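Side-chain contacts in CurJ (PDB 5TZ6), which is a polyketide synthase module whose dehydratase domain probably catalyses a vinylogous dehydration during curacin biosynthesis: residues A[64-69]-A[101-106]; A[24-29]-A[59-64]; A[35-40]-A[213-218]. The protein carries 1 engineered substitution. All coordinates share one frame; numbering follows the deposited sequence.

Contact 1 of 3, residues A[64-69]-A[101-106]; sequences LTFAAT and NSFSFQ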
ATOM      1  N   LEU A  64       1.861  -9.140 -11.373  1.00 77.89           N
ATOM      2  CA  LEU A  64       1.411  -9.315  -9.999  1.00 68.85           C
ATOM      3  C   LEU A  64      -0.102  -9.435  -9.867  1.00 76.93           C
ATOM      4  O   LEU A  64      -0.594  -9.600  -8.745  1.00 82.32           O
ATOM      5  CB  LEU A  64       1.908  -8.164  -9.121  1.00 62.52           C
ATOM      6  CG  LEU A  64       3.417  -8.062  -8.927  1.00 72.17           C
ATOM      7  CD1 LEU A  64       3.759  -6.801  -8.149  1.00 76.05           C
ATOM      8  CD2 LEU A  64       3.941  -9.296  -8.217  1.00 76.78           C
ATOM      9  N   THR A  65      -0.857  -9.370 -10.964  1.00 80.33           N
ATOM     10  CA  THR A  65      -2.304  -9.520 -10.844  1.00 78.39           C
ATOM     11  C   THR A  65      -2.872 -10.666 -11.667  1.00 75.05           C
ATOM     12  O   THR A  65      -3.739 -11.390 -11.176  1.00 74.87           O
ATOM     13  CB  THR A  65      -3.024  -8.218 -11.231  1.00 80.11           C
ATOM     14  OG1 THR A  65      -2.372  -7.623 -12.355  1.00 75.47           O
ATOM     15  CG2 THR A  65      -3.011  -7.242 -10.069  1.00 85.37           C
ATOM     16  N   PHE A  66      -2.413 -10.863 -12.899  1.00 73.75           N
ATOM     17  CA  PHE A  66      -2.922 -11.967 -13.698  1.00 77.14           C
ATOM     18  C   PHE A  66      -2.185 -13.260 -13.353  1.00 80.21           C
ATOM     19  O   PHE A  66      -1.070 -13.249 -12.825  1.00 82.77           O
ATOM     20  CB  PHE A  66      -2.785 -11.663 -15.191  1.00 83.12           C
ATOM     21  CG  PHE A  66      -3.615 -10.494 -15.653  1.00 80.45           C
ATOM     22  CD1 PHE A  66      -4.925 -10.346 -15.231  1.00 78.56           C
ATOM     23  CD2 PHE A  66      -3.077  -9.537 -16.503  1.00 73.95           C
ATOM     24  CE1 PHE A  66      -5.688  -9.272 -15.654  1.00 78.45           C
ATOM     25  CE2 PHE A  66      -3.834  -8.460 -16.926  1.00 70.50           C
ATOM     26  CZ  PHE A  66      -5.138  -8.327 -16.501  1.00 72.68           C
ATOM     27  N   ALA A  67      -2.832 -14.389 -13.644  1.00 88.86           N
ATOM     28  CA  ALA A  67      -2.151 -15.672 -13.503  1.00 93.13           C
ATOM     29  C   ALA A  67      -1.326 -16.030 -14.734  1.00 94.35           C
ATOM     30  O   ALA A  67      -0.315 -16.731 -14.612  1.00105.05           O
ATOM     31  CB  ALA A  67      -3.167 -16.778 -13.211  1.00 99.87           C
ATOM     32  N   ALA A  68      -1.727 -15.558 -15.910  1.00 89.07           N
ATOM     33  CA  ALA A  68      -1.049 -15.865 -17.162  1.00 80.90           C
ATOM     34  C   ALA A  68       0.110 -14.899 -17.416  1.00 85.63           C
ATOM     35  O   ALA A  68       0.255 -13.862 -16.763  1.00 89.43           O
ATOM     36  CB  ALA A  68      -2.042 -15.834 -18.326  1.00 78.80           C
ATOM     37  N   THR A  69       0.946 -15.257 -18.391  1.00 92.17           N
ATOM     38  CA  THR A  69       2.136 -14.489 -18.737  1.00 82.26           C
ATOM     39  C   THR A  69       1.912 -13.530 -19.900  1.00 73.50           C
ATOM     40  O   THR A  69       2.474 -12.431 -19.904  1.00 74.63           O
ATOM     41  CB  THR A  69       3.300 -15.430 -19.076  1.00 83.22           C
ATOM     42  OG1 THR A  69       4.449 -14.658 -19.447  1.00 88.36           O
ATOM     43  CG2 THR A  69       2.931 -16.340 -20.231  1.00 79.79           C
ATOM     44  N   ASN A 101     -13.510  -7.775 -17.942  1.00 74.87           N
ATOM     45  CA  ASN A 101     -12.395  -8.665 -18.272  1.00 71.90           C
ATOM     46  C   ASN A 101     -11.130  -7.884 -18.617  1.00 70.28           C
ATOM     47  O   ASN A 101     -10.342  -8.286 -19.475  1.00 70.04           O
ATOM     48  CB  ASN A 101     -12.774  -9.597 -19.422  1.00 83.28           C
ATOM     49  CG  ASN A 101     -13.729 -10.686 -18.996  1.00102.28           C
ATOM     50  OD1 ASN A 101     -13.632 -11.211 -17.886  1.00115.33           O
ATOM     51  ND2 ASN A 101     -14.670 -11.025 -19.872  1.00110.41           N
ATOM     52  N   SER A 102     -10.926  -6.768 -17.927  1.00 66.94           N
ATOM     53  CA  SER A 102      -9.767  -5.910 -18.147  1.00 57.15           C
ATOM     54  C   SER A 102      -9.696  -4.914 -16.995  1.00 57.82           C
ATOM     55  O   SER A 102     -10.532  -4.928 -16.086  1.00 65.05           O
ATOM     56  CB  SER A 102      -9.845  -5.204 -19.502  1.00 67.49           C
ATOM     57  OG  SER A 102     -10.946  -4.314 -19.556  1.00 82.55           O
ATOM     58  N   PHE A 103      -8.676  -4.062 -17.033  1.00 54.01           N
ATOM     59  CA  PHE A 103      -8.507  -2.957 -16.101  1.00 54.00           C
ATOM     60  C   PHE A 103      -8.190  -1.707 -16.905  1.00 55.89           C
ATOM     61  O   PHE A 103      -7.296  -1.728 -17.753  1.00 59.04           O
ATOM     62  CB  PHE A 103      -7.359  -3.209 -15.113  1.00 53.29           C
ATOM     63  CG  PHE A 103      -7.582  -4.369 -14.186  1.00 58.83           C
ATOM     64  CD1 PHE A 103      -8.347  -4.225 -13.043  1.00 65.79           C
ATOM     65  CD2 PHE A 103      -6.982  -5.591 -14.435  1.00 58.27           C
ATOM     66  CE1 PHE A 103      -8.544  -5.291 -12.182  1.00 66.35           C
ATOM     67  CE2 PHE A 103      -7.167  -6.657 -13.578  1.00 70.86           C
ATOM     68  CZ  PHE A 103      -7.952  -6.508 -12.448  1.00 69.79           C
ATOM     69  N   SER A 104      -8.897  -0.620 -16.639  1.00 54.89           N
ATOM     70  CA  SER A 104      -8.410   0.678 -17.074  1.00 52.53           C
ATOM     71  C   SER A 104      -7.321   1.114 -16.105  1.00 53.61           C
ATOM     72  O   SER A 104      -7.429   0.902 -14.897  1.00 52.80           O
ATOM     73  CB  SER A 104      -9.542   1.703 -17.120  1.00 52.38           C
ATOM     74  OG  SER A 104     -10.342   1.612 -15.950  1.00 65.78           O
ATOM     75  N   PHE A 105      -6.246   1.679 -16.627  1.00 47.21           N
ATOM     76  CA  PHE A 105      -5.134   2.033 -15.768  1.00 49.51           C
ATOM     77  C   PHE A 105      -4.766   3.494 -15.954  1.00 50.31           C
ATOM     78  O   PHE A 105      -4.858   4.049 -17.060  1.00 55.72           O
ATOM     79  CB  PHE A 105      -3.894   1.140 -16.033  1.00 38.43           C
ATOM     80  CG  PHE A 105      -3.236   1.398 -17.354  1.00 38.25           C
ATOM     81  CD1 PHE A 105      -2.353   2.466 -17.507  1.00 41.53           C
ATOM     82  CD2 PHE A 105      -3.493   0.583 -18.445  1.00 38.28           C
ATOM     83  CE1 PHE A 105      -1.745   2.723 -18.735  1.00 38.81           C
ATOM     84  CE2 PHE A 105      -2.881   0.828 -19.676  1.00 46.35           C
ATOM     85  CZ  PHE A 105      -2.010   1.902 -19.820  1.00 39.03           C
ATOM     86  N   GLN A 106      -4.333   4.093 -14.845  1.00 51.56           N
ATOM     87  CA  GLN A 106      -3.638   5.372 -14.832  1.00 55.80           C
ATOM     88  C   GLN A 106      -2.332   5.211 -14.065  1.00 52.27           C
ATOM     89  O   GLN A 106      -2.338   4.755 -12.918  1.00 61.46           O
ATOM     90  CB  GLN A 106      -4.492   6.466 -14.182  1.00 58.72           C
ATOM     91  CG  GLN A 106      -5.696   6.882 -14.996  1.00 68.98           C
ATOM     92  CD  GLN A 106      -6.513   7.955 -14.308  1.00 79.34           C
ATOM     93  OE1 GLN A 106      -7.156   7.703 -13.287  1.00 80.19           O
ATOM     94  NE2 GLN A 106      -6.491   9.167 -14.866  1.00 81.84           N
TER
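Right where the chain leaves helix 51-65 to bring Phe66 against Phe103, the hydroxyl OG1 of Thr65 is hydrogen-bonded to two carbonyls of its own helix, Ala61 O and Ala62 O, which must share its single proton. With chi1 at 39° the hydroxyl lies between the backbone N and the carbonyl carbon, folded back onto that helix, and it takes no part in bonding to the strand. The meeting itself is left to the next residue. From the loop after the helix Phe66 brings the CE1-CZ end of its ring against Phe103 on strand 102-110, and the closest approach is 3.7 Å, from Phe66 CE1 to Phe103 CE2. Phe66 CZ follows close behind, 3.9 Å from Phe103 CD2. The two side chains run past each other in opposite directions. Phe66 CE1 arrives at the edge of the Phe103 ring, close to its plane, whereas Phe103 CE2 meets the Phe66 ring obliquely. The centroids are 5.9 Å apart and the planes make 36°, so the pair is neither a stack nor a T-shaped arrangement. Elsewhere Phe66 rests on Val141 of strand 132-141 and Phe103 on Leu96 of strand 90-99, which places the pair at the surface of the hotdog fold, where the chain leaving its central helix passes the sheet. Both rings remain partly exposed. The example illustrates how two aromatic groups can join the loop after a helix to a strand through a few ring carbons: the attraction is dispersive and has little directionality, and the polar group nearby serves the helix instead.

Contact 2 of 3, residues A[24-29]-A[59-64]; sequences IFFESY and LAAASL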
ATOM      1  N   ILE A  24      -7.242  -1.202  -7.680  1.00 72.47           N
ATOM      2  CA  ILE A  24      -6.041  -1.869  -7.192  1.00 67.85           C
ATOM      3  C   ILE A  24      -4.867  -0.927  -7.408  1.00 61.48           C
ATOM      4  O   ILE A  24      -4.758  -0.288  -8.460  1.00 56.49           O
ATOM      5  CB  ILE A  24      -5.801  -3.214  -7.903  1.00 66.26           C
ATOM      6  CG1 ILE A  24      -6.987  -4.151  -7.699  1.00 71.99           C
ATOM      7  CG2 ILE A  24      -4.516  -3.860  -7.408  1.00 69.10           C
ATOM      8  CD1 ILE A  24      -6.810  -5.486  -8.388  1.00 86.46           C
ATOM      9  N   PHE A  25      -3.990  -0.834  -6.415  1.00 64.92           N
ATOM     10  CA  PHE A  25      -2.900   0.128  -6.448  1.00 61.74           C
ATOM     11  C   PHE A  25      -1.554  -0.577  -6.410  1.00 62.57           C
ATOM     12  O   PHE A  25      -1.379  -1.566  -5.695  1.00 67.93           O
ATOM     13  CB  PHE A  25      -2.998   1.107  -5.276  1.00 61.31           C
ATOM     14  CG  PHE A  25      -4.242   1.948  -5.292  1.00 68.46           C
ATOM     15  CD1 PHE A  25      -5.390   1.526  -4.637  1.00 69.12           C
ATOM     16  CD2 PHE A  25      -4.262   3.164  -5.955  1.00 69.36           C
ATOM     17  CE1 PHE A  25      -6.538   2.302  -4.650  1.00 70.56           C
ATOM     18  CE2 PHE A  25      -5.408   3.944  -5.974  1.00 68.67           C
ATOM     19  CZ  PHE A  25      -6.547   3.512  -5.321  1.00 68.30           C
ATOM     20  N   PHE A  26      -0.611  -0.068  -7.195  1.00 60.34           N
ATOM     21  CA  PHE A  26       0.797  -0.421  -7.073  1.00 59.28           C
ATOM     22  C   PHE A  26       1.610   0.844  -6.838  1.00 57.75           C
ATOM     23  O   PHE A  26       1.344   1.887  -7.443  1.00 59.45           O
ATOM     24  CB  PHE A  26       1.291  -1.174  -8.308  1.00 56.57           C
ATOM     25  CG  PHE A  26       0.601  -2.494  -8.517  1.00 55.45           C
ATOM     26  CD1 PHE A  26      -0.582  -2.575  -9.234  1.00 60.95           C
ATOM     27  CD2 PHE A  26       1.125  -3.652  -7.969  1.00 56.81           C
ATOM     28  CE1 PHE A  26      -1.221  -3.795  -9.413  1.00 67.89           C
ATOM     29  CE2 PHE A  26       0.488  -4.876  -8.144  1.00 61.97           C
ATOM     30  CZ  PHE A  26      -0.685  -4.946  -8.869  1.00 62.84           C
ATOM     31  N   GLU A  27       2.578   0.756  -5.931  1.00 56.47           N
ATOM     32  CA  GLU A  27       3.337   1.910  -5.478  1.00 67.77           C
ATOM     33  C   GLU A  27       4.827   1.631  -5.590  1.00 74.08           C
ATOM     34  O   GLU A  27       5.303   0.544  -5.232  1.00 80.43           O
ATOM     35  CB  GLU A  27       2.989   2.284  -4.031  1.00 78.18           C
ATOM     36  CG  GLU A  27       3.628   3.583  -3.570  1.00 93.18           C
ATOM     37  CD  GLU A  27       3.127   4.035  -2.211  1.00109.87           C
ATOM     38  OE1 GLU A  27       2.074   4.706  -2.159  1.00120.80           O
ATOM     39  OE2 GLU A  27       3.788   3.723  -1.197  1.00116.24           O
ATOM     40  N   SER A  28       5.552   2.642  -6.064  1.00 69.85           N
ATOM     41  CA  SER A  28       6.944   2.525  -6.460  1.00 69.11           C
ATOM     42  C   SER A  28       7.607   3.872  -6.221  1.00 66.85           C
ATOM     43  O   SER A  28       6.960   4.915  -6.328  1.00 60.60           O
ATOM     44  CB  SER A  28       7.071   2.111  -7.927  1.00 76.45           C
ATOM     45  OG  SER A  28       8.370   1.618  -8.200  1.00 97.45           O
ATOM     46  N   TYR A  29       8.894   3.848  -5.880  1.00 68.22           N
ATOM     47  CA  TYR A  29       9.628   5.065  -5.530  1.00 71.59           C
ATOM     48  C   TYR A  29      10.716   5.300  -6.574  1.00 72.11           C
ATOM     49  O   TYR A  29      11.760   4.640  -6.560  1.00 79.61           O
ATOM     50  CB  TYR A  29      10.201   4.960  -4.121  1.00 76.70           C
ATOM     51  CG  TYR A  29       9.137   4.677  -3.088  1.00 80.39           C
ATOM     52  CD1 TYR A  29       8.144   5.608  -2.810  1.00 76.60           C
ATOM     53  CD2 TYR A  29       9.121   3.474  -2.396  1.00 86.66           C
ATOM     54  CE1 TYR A  29       7.162   5.346  -1.870  1.00 81.32           C
ATOM     55  CE2 TYR A  29       8.145   3.205  -1.457  1.00 93.31           C
ATOM     56  CZ  TYR A  29       7.168   4.143  -1.197  1.00 90.98           C
ATOM     57  OH  TYR A  29       6.198   3.868  -0.257  1.00 95.56           O
ATOM     58  N   LEU A  59       3.592  -3.900 -17.280  1.00 52.28           N
ATOM     59  CA  LEU A  59       3.840  -5.334 -17.377  1.00 57.16           C
ATOM     60  C   LEU A  59       4.139  -5.925 -16.004  1.00 57.41           C
ATOM     61  O   LEU A  59       3.682  -7.031 -15.685  1.00 58.26           O
ATOM     62  CB  LEU A  59       4.980  -5.629 -18.354  1.00 52.71           C
ATOM     63  CG  LEU A  59       4.718  -5.278 -19.822  1.00 52.67           C
ATOM     64  CD1 LEU A  59       5.857  -5.768 -20.709  1.00 55.90           C
ATOM     65  CD2 LEU A  59       3.392  -5.837 -20.290  1.00 54.40           C
ATOM     66  N   ALA A  60       4.899  -5.207 -15.173  1.00 53.08           N
ATOM     67  CA  ALA A  60       5.127  -5.691 -13.812  1.00 51.34           C
ATOM     68  C   ALA A  60       3.810  -5.852 -13.050  1.00 61.75           C
ATOM     69  O   ALA A  60       3.516  -6.930 -12.507  1.00 67.25           O
ATOM     70  CB  ALA A  60       6.070  -4.750 -13.067  1.00 47.91           C
ATOM     71  N   ALA A  61       3.000  -4.789 -13.001  1.00 56.33           N
ATOM     72  CA  ALA A  61       1.720  -4.875 -12.298  1.00 62.60           C
ATOM     73  C   ALA A  61       0.902  -6.063 -12.795  1.00 57.25           C
ATOM     74  O   ALA A  61       0.400  -6.877 -12.004  1.00 53.46           O
ATOM     75  CB  ALA A  61       0.942  -3.568 -12.470  1.00 59.12           C
ATOM     76  N   ALA A  62       0.762  -6.171 -14.116  1.00 57.11           N
ATOM     77  CA  ALA A  62       0.121  -7.326 -14.727  1.00 60.49           C
ATOM     78  C   ALA A  62       0.660  -8.619 -14.136  1.00 64.66           C
ATOM     79  O   ALA A  62      -0.106  -9.501 -13.733  1.00 66.57           O
ATOM     80  CB  ALA A  62       0.330  -7.290 -16.241  1.00 56.66           C
ATOM     81  N   SER A  63       1.988  -8.749 -14.080  1.00 67.88           N
ATOM     82  CA  SER A  63       2.571  -9.979 -13.561  1.00 73.49           C
ATOM     83  C   SER A  63       2.223 -10.195 -12.097  1.00 73.74           C
ATOM     84  O   SER A  63       2.241 -11.337 -11.631  1.00 66.97           O
ATOM     85  CB  SER A  63       4.090  -9.968 -13.737  1.00 70.97           C
ATOM     86  OG  SER A  63       4.724  -9.370 -12.624  1.00 75.62           O
ATOM     87  N   LEU A  64       1.861  -9.140 -11.373  1.00 77.89           N
ATOM     88  CA  LEU A  64       1.411  -9.315  -9.999  1.00 68.85           C
ATOM     89  C   LEU A  64      -0.102  -9.435  -9.867  1.00 76.93           C
ATOM     90  O   LEU A  64      -0.594  -9.600  -8.745  1.00 82.32           O
ATOM     91  CB  LEU A  64       1.908  -8.164  -9.121  1.00 62.52           C
ATOM     92  CG  LEU A  64       3.417  -8.062  -8.927  1.00 72.17           C
ATOM     93  CD1 LEU A  64       3.759  -6.801  -8.149  1.00 76.05           C
ATOM     94  CD2 LEU A  64       3.941  -9.296  -8.217  1.00 76.78           C
TER
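Phe26 and Ala61 bring together the two components that define a hotdog fold, a curved antiparallel sheet and the helix it wraps. Strand 24-30 sends the Phe26 ring inward, and the methyl of Ala61 sits over one face of it: Ala61 CB is 3.9 Å from the ring centroid and 21° off the normal, a CH-pi contact displaced toward the CD1-CE1 side. This is the tight, buried part, and the small alanine lets the helix come close, with the CA atoms of Phe26 and Ala61 6.9 Å apart. At the CD2-CE2 rim, on the same side of the ring plane as the alanine methyl, the contact runs out to a partly exposed side chain. Leu64 approaches just as closely there, its CB 3.7 Å and its CD1 3.8 Å from Phe26 CE2, crossing the ring obliquely. The alternation of the strand turns Phe25 to the other side of the sheet from the helix, into the subunit interface, where its ring meets Phe16 of the second subunit. Within the helix, Ala60 O accepts from Leu64 N and also from Ser63 OG, the latter 2.7 Å away and lying in the carbonyl plane on a lone pair, with a C=O...OG angle of 131°.

Contact 3 of 3, residues A[35-40]-A[213-218]; sequences LPFLAD and LHPTLV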
ATOM      1  N   LEU A  35      16.633   3.199  -9.055  1.00 72.35           N
ATOM      2  CA  LEU A  35      16.664   2.722 -10.437  1.00 69.21           C
ATOM      3  C   LEU A  35      17.844   3.380 -11.137  1.00 70.60           C
ATOM      4  O   LEU A  35      17.704   4.450 -11.750  1.00 68.39           O
ATOM      5  CB  LEU A  35      15.346   3.023 -11.144  1.00 62.65           C
ATOM      6  CG  LEU A  35      14.137   2.412 -10.435  1.00 59.67           C
ATOM      7  CD1 LEU A  35      12.848   2.805 -11.129  1.00 51.92           C
ATOM      8  CD2 LEU A  35      14.294   0.900 -10.382  1.00 65.40           C
ATOM      9  N   PRO A  36      19.021   2.755 -11.085  1.00 67.17           N
ATOM     10  CA  PRO A  36      20.225   3.423 -11.605  1.00 68.60           C
ATOM     11  C   PRO A  36      20.132   3.779 -13.076  1.00 68.24           C
ATOM     12  O   PRO A  36      20.550   4.876 -13.463  1.00 71.93           O
ATOM     13  CB  PRO A  36      21.336   2.400 -11.329  1.00 65.62           C
ATOM     14  CG  PRO A  36      20.803   1.550 -10.219  1.00 67.44           C
ATOM     15  CD  PRO A  36      19.327   1.457 -10.466  1.00 65.75           C
ATOM     16  N   PHE A  37      19.585   2.890 -13.910  1.00 61.45           N
ATOM     17  CA  PHE A  37      19.542   3.153 -15.344  1.00 59.54           C
ATOM     18  C   PHE A  37      18.774   4.428 -15.679  1.00 63.42           C
ATOM     19  O   PHE A  37      18.943   4.970 -16.777  1.00 61.97           O
ATOM     20  CB  PHE A  37      18.894   1.981 -16.080  1.00 55.87           C
ATOM     21  CG  PHE A  37      17.483   1.685 -15.624  1.00 55.90           C
ATOM     22  CD1 PHE A  37      16.409   2.398 -16.134  1.00 45.06           C
ATOM     23  CD2 PHE A  37      17.234   0.695 -14.686  1.00 56.74           C
ATOM     24  CE1 PHE A  37      15.119   2.129 -15.718  1.00 46.68           C
ATOM     25  CE2 PHE A  37      15.946   0.425 -14.270  1.00 57.30           C
ATOM     26  CZ  PHE A  37      14.889   1.144 -14.784  1.00 49.25           C
ATOM     27  N   LEU A  38      17.936   4.918 -14.762  1.00 65.10           N
ATOM     28  CA  LEU A  38      17.237   6.175 -15.008  1.00 65.72           C
ATOM     29  C   LEU A  38      18.212   7.324 -15.245  1.00 68.20           C
ATOM     30  O   LEU A  38      17.872   8.297 -15.928  1.00 69.00           O
ATOM     31  CB  LEU A  38      16.317   6.495 -13.831  1.00 69.74           C
ATOM     32  CG  LEU A  38      14.978   5.751 -13.788  1.00 69.99           C
ATOM     33  CD1 LEU A  38      14.215   6.101 -12.523  1.00 64.03           C
ATOM     34  CD2 LEU A  38      14.158   6.081 -15.018  1.00 65.96           C
ATOM     35  N   ALA A  39      19.426   7.225 -14.711  1.00 56.74           N
ATOM     36  CA  ALA A  39      20.422   8.260 -14.924  1.00 63.95           C
ATOM     37  C   ALA A  39      20.968   8.271 -16.347  1.00 71.67           C
ATOM     38  O   ALA A  39      21.814   9.118 -16.658  1.00 62.80           O
ATOM     39  CB  ALA A  39      21.569   8.089 -13.925  1.00 68.03           C
ATOM     40  N   ASP A  40      20.507   7.372 -17.216  1.00 63.82           N
ATOM     41  CA  ASP A  40      21.025   7.265 -18.573  1.00 60.47           C
ATOM     42  C   ASP A  40      20.065   7.804 -19.623  1.00 59.25           C
ATOM     43  O   ASP A  40      20.333   7.665 -20.821  1.00 63.44           O
ATOM     44  CB  ASP A  40      21.390   5.816 -18.890  1.00 66.67           C
ATOM     45  CG  ASP A  40      22.670   5.384 -18.214  1.00 68.81           C
ATOM     46  OD1 ASP A  40      23.361   6.265 -17.667  1.00 81.19           O
ATOM     47  OD2 ASP A  40      23.000   4.180 -18.243  1.00 77.68           O
ATOM     48  N   LEU A 213       9.954  -7.045 -19.303  1.00 59.09           N
ATOM     49  CA  LEU A 213      10.728  -6.347 -20.323  1.00 55.94           C
ATOM     50  C   LEU A 213      11.358  -5.128 -19.678  1.00 57.71           C
ATOM     51  O   LEU A 213      10.643  -4.240 -19.203  1.00 55.60           O
ATOM     52  CB  LEU A 213       9.867  -5.924 -21.516  1.00 54.41           C
ATOM     53  CG  LEU A 213       9.390  -6.989 -22.494  1.00 64.39           C
ATOM     54  CD1 LEU A 213       8.696  -6.325 -23.666  1.00 62.53           C
ATOM     55  CD2 LEU A 213      10.559  -7.840 -22.970  1.00 60.86           C
ATOM     56  N   HIS A 214      12.684  -5.093 -19.653  1.00 61.97           N
ATOM     57  CA  HIS A 214      13.385  -3.985 -19.031  1.00 43.28           C
ATOM     58  C   HIS A 214      12.961  -2.669 -19.677  1.00 47.67           C
ATOM     59  O   HIS A 214      12.774  -2.606 -20.900  1.00 48.35           O
ATOM     60  CB  HIS A 214      14.896  -4.174 -19.161  1.00 45.82           C
ATOM     61  CG  HIS A 214      15.693  -3.371 -18.179  1.00 55.64           C
ATOM     62  ND1 HIS A 214      15.984  -2.038 -18.370  1.00 55.29           N
ATOM     63  CD2 HIS A 214      16.265  -3.716 -16.999  1.00 57.73           C
ATOM     64  CE1 HIS A 214      16.697  -1.594 -17.349  1.00 55.21           C
ATOM     65  NE2 HIS A 214      16.883  -2.593 -16.504  1.00 57.92           N
ATOM     66  N   PRO A 215      12.750  -1.614 -18.893  1.00 43.20           N
ATOM     67  CA  PRO A 215      12.385  -0.327 -19.506  1.00 37.97           C
ATOM     68  C   PRO A 215      13.283   0.043 -20.676  1.00 55.29           C
ATOM     69  O   PRO A 215      12.779   0.498 -21.714  1.00 54.24           O
ATOM     70  CB  PRO A 215      12.509   0.665 -18.344  1.00 42.51           C
ATOM     71  CG  PRO A 215      12.365  -0.160 -17.099  1.00 40.37           C
ATOM     72  CD  PRO A 215      12.845  -1.548 -17.425  1.00 47.29           C
ATOM     73  N   THR A 216      14.599  -0.171 -20.550  1.00 52.03           N
ATOM     74  CA  THR A 216      15.524   0.235 -21.606  1.00 39.59           C
ATOM     75  C   THR A 216      15.343  -0.593 -22.870  1.00 51.02           C
ATOM     76  O   THR A 216      15.616  -0.103 -23.973  1.00 51.25           O
ATOM     77  CB  THR A 216      16.975   0.141 -21.120  1.00 48.91           C
ATOM     78  OG1 THR A 216      17.282  -1.205 -20.727  1.00 50.47           O
ATOM     79  CG2 THR A 216      17.210   1.079 -19.945  1.00 48.83           C
ATOM     80  N   LEU A 217      14.887  -1.840 -22.743  1.00 45.89           N
ATOM     81  CA  LEU A 217      14.624  -2.643 -23.935  1.00 51.95           C
ATOM     82  C   LEU A 217      13.405  -2.120 -24.691  1.00 50.49           C
ATOM     83  O   LEU A 217      13.439  -1.972 -25.922  1.00 61.13           O
ATOM     84  CB  LEU A 217      14.433  -4.106 -23.537  1.00 56.12           C
ATOM     85  CG  LEU A 217      14.032  -5.069 -24.650  1.00 55.57           C
ATOM     86  CD1 LEU A 217      15.038  -5.015 -25.793  1.00 54.38           C
ATOM     87  CD2 LEU A 217      13.908  -6.480 -24.098  1.00 57.69           C
ATOM     88  N   VAL A 218      12.330  -1.807 -23.963  1.00 46.98           N
ATOM     89  CA  VAL A 218      11.150  -1.204 -24.578  1.00 49.46           C
ATOM     90  C   VAL A 218      11.523   0.099 -25.272  1.00 49.21           C
ATOM     91  O   VAL A 218      11.139   0.348 -26.431  1.00 48.14           O
ATOM     92  CB  VAL A 218      10.058  -0.988 -23.514  1.00 50.06           C
ATOM     93  CG1 VAL A 218       8.837  -0.299 -24.115  1.00 47.49           C
ATOM     94  CG2 VAL A 218       9.665  -2.325 -22.895  1.00 53.49           C
TER
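A buried aromatic contact joins a short 3-10 turn of the first dehydratase half to the start of helix 215-223 in the second, deep between the two. Phe37 carries it. The edge of the His214 imidazole points at a face of the Phe37 ring, an edge-to-face pair with centroids 4.7 Å apart and planes at 64°. His214 CE1 makes the closest approach, 3.6 Å from Phe37 CD2. At the far end of the ring Pro215 CG lies 3.7 Å from Phe37 CZ, its side chain crossing that of Phe37 at about a right angle, and the methyl CG2 of Thr216 stands at 4.1 Å from Phe37 CD1. The location is consistent with the double-hotdog architecture of polyketide dehydratases: Phe41, probably the engineered replacement of the catalytic histidine, and Asp219 follow directly on these two segments, and both line the ligand pocket. His214 is also the N-cap of its helix, for its ND1 accepts from Thr216 N at 3.2 Å, the donor lying almost in the ring plane. CG of His214 is anti to the backbone N (chi1 -160°), which brings ND1 round to the backbone N of Thr216. Replacing Phe37 with an alanine would probably open a gap beside Pro215 and leave the imidazole edge without the ring face that backs it. Thr216 OG1, for its part, bonds to Trp184 NE1.

How the contacts relate
Contacts 1 and 2 share helix 51-65 and Leu64, their centres about 10 Å apart, and both reach the same sheet; they touch where Thr65 CG2 comes within 3.5 Å of Phe26 CZ. They differ in depth, contact 1 lying at the surface and contact 2 being mostly buried, and so in chemistry: ring against ring at the surface, aliphatic carbon against ring in the core. Contact 3 is also buried but nearer the centre of the chain, and it alone links the two dehydratase halves, adding an imidazole and a helix cap to the apolar packing. It meets contact 2 through Leu59 CD1 and Leu213 CB, 4.1 Å apart, but stays about 9 Å from contact 1 at the nearest atoms.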